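Local structure of magnetosome membrane protein MamB, putative Co/Zn/Cd cation transporter. Cation diffusion facilitator family (Desulfamplus magnetovallimortis, 6QFJ) at residues T51-R54 with I55-E58. The protein probably transports divalent metal cations across the magnetosome membrane as a cation diffusion facilitator, this chain being its C-terminal domain. Sequence-based numbering, arbitrary orientation. Where two conformers were deposited one is given.
Sequences TGER and IKKE
Ile55 lays its CG1-CD1 arm back over the preceding turn of the helix, where CD1 comes within 4.0 Å of Thr51 CG2 and CG1 lies 3.4 Å from Thr51 O. The torsions account for this reach: CG1 stands opposite the carbonyl carbon and beside the backbone N (chi1 -70°), and an extended chi2 of 165° carries CD1 on toward the threonine methyl. Thr51 meets it with CG2, while its OG1 is hydrogen-bonded to Thr48 OG1. Trimming Ile55 to an alanine would probably leave the methyl of Thr51 without its mate and open a gap where the buried arm of Ile55 had lain against Thr51 and Ser19. Lys56 runs straight beyond CG, its CG 3.3 Å from the carbonyl oxygen O of the buried Gly52, and its CD and NZ pass beside the Glu53 carboxylate. In the conformer given, the bend at chi2 (-50°) brings Glu53 OE1 to 3.7 Å from Lys56 NZ, a long i to i+3 salt bridge and doubtful as a lasting link, because Glu53 also takes a second position. Four consecutive i to i+4 backbone bonds mark the stretch as regular alpha helix, from Ile55 N to Thr51 O at 2.8 Å through to Glu58 N to Arg54 O at 3.0 Å. Residues 51-58 form part of helix 49-66, the crossover helix of a beta-alpha-beta unit between the parallel strands 34-43 and 71-79 in this C-terminal domain. Lys56 rests on Val75 and Leu77 of strand 71-79, whereas Ile55 touches Ser19 and Glu58 OE1 hydrogen-bonds to Ser19 OG, tying the helix to the loop between helix 2-15 and strand 22-31.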
loop_
_atom_site.group_PDB
_atom_site.type_symbol
_atom_site.label_atom_id
_atom_site.label_comp_id
_atom_site.label_asym_id
_atom_site.label_seq_id
_atom_site.Cartn_x
_atom_site.Cartn_y
_atom_site.Cartn_z
ATOM N N THR A 51 1.455 -1.100 15.651
ATOM C CA THR A 51 1.120 -0.038 14.714
ATOM C C THR A 51 1.347 -0.506 13.296
ATOM O O THR A 51 0.604 -0.165 12.402
ATOM C CB THR A 51 2.019 1.180 15.010
ATOM O OG1 THR A 51 1.779 1.580 16.350
ATOM C CG2 THR A 51 1.797 2.339 14.053
ATOM N N GLY A 52 2.472 -1.230 13.072
ATOM C CA GLY A 52 2.790 -1.737 11.725
ATOM C C GLY A 52 1.700 -2.642 11.193
ATOM O O GLY A 52 1.235 -2.482 10.052
ATOM N N GLU A 53 1.219 -3.534 12.043
ATOM C CA GLU A 53 0.086 -4.387 11.685
ATOM C C GLU A 53 -1.214 -3.588 11.417
ATOM O O GLU A 53 -1.909 -3.811 10.409
ATOM C CB GLU A 53 -0.112 -5.456 12.782
ATOM C CG GLU A 53 0.992 -6.569 12.691
ATOM C CD GLU A 53 1.243 -7.231 11.296
ATOM O OE1 GLU A 53 2.449 -7.278 10.918
ATOM O OE2 GLU A 53 0.308 -7.690 10.578
ATOM N N ARG A 54 -1.486 -2.608 12.256
ATOM C CA ARG A 54 -2.576 -1.681 12.008
ATOM C C ARG A 54 -2.412 -0.869 10.698
ATOM O O ARG A 54 -3.365 -0.757 9.911
ATOM C CB ARG A 54 -2.824 -0.895 13.247
ATOM C CG ARG A 54 -3.489 -1.749 14.329
ATOM C CD ARG A 54 -3.307 -0.899 15.552
ATOM N NE ARG A 54 -3.884 -1.616 16.683
ATOM C CZ ARG A 54 -3.829 -1.205 17.926
ATOM N NH1 ARG A 54 -3.230 -0.067 18.214
ATOM N NH2 ARG A 54 -4.376 -1.934 18.875
ATOM N N ILE A 55 -1.214 -0.431 10.345
ATOM C CA ILE A 55 -1.066 0.251 9.025
ATOM C C ILE A 55 -1.315 -0.709 7.868
ATOM O O ILE A 55 -1.935 -0.329 6.820
ATOM C CB ILE A 55 0.351 0.834 8.903
ATOM C CG1 ILE A 55 0.492 2.006 9.844
ATOM C CG2 ILE A 55 0.675 1.270 7.471
ATOM C CD1 ILE A 55 1.900 2.439 10.072
ATOM N N LYS A 56 -0.815 -1.967 7.982
ATOM C CA LYS A 56 -1.081 -2.971 6.880
ATOM C C LYS A 56 -2.535 -3.245 6.672
ATOM O O LYS A 56 -3.002 -3.331 5.556
ATOM C CB LYS A 56 -0.414 -4.304 7.156
ATOM C CG LYS A 56 1.081 -4.147 7.161
ATOM C CD LYS A 56 1.765 -5.467 7.387
ATOM C CE LYS A 56 3.253 -5.223 7.283
ATOM N NZ LYS A 56 3.988 -6.455 7.654
ATOM N N LYS A 57 -3.275 -3.303 7.761
ATOM C CA LYS A 57 -4.731 -3.390 7.718
ATOM C C LYS A 57 -5.378 -2.189 7.022
ATOM O O LYS A 57 -6.319 -2.354 6.195
ATOM C CB LYS A 57 -5.296 -3.616 9.150
ATOM C CG LYS A 57 -4.895 -5.028 9.711
ATOM C CD LYS A 57 -5.976 -6.074 9.512
ATOM C CE LYS A 57 -5.862 -6.759 8.156
ATOM N NZ LYS A 57 -7.107 -7.454 7.688
ATOM N N GLU A 58 -4.918 -0.957 7.345
ATOM C CA GLU A 58 -5.446 0.252 6.605
ATOM C C GLU A 58 -5.174 0.217 5.159
ATOM O O GLU A 58 -6.035 0.590 4.324
ATOM C CB GLU A 58 -4.854 1.601 7.131
ATOM C CG GLU A 58 -5.516 2.179 8.375
ATOM C CD GLU A 58 -4.983 3.613 8.803
ATOM O OE1 GLU A 58 -3.936 4.061 8.231
ATOM O OE2 GLU A 58 -5.648 4.312 9.659
#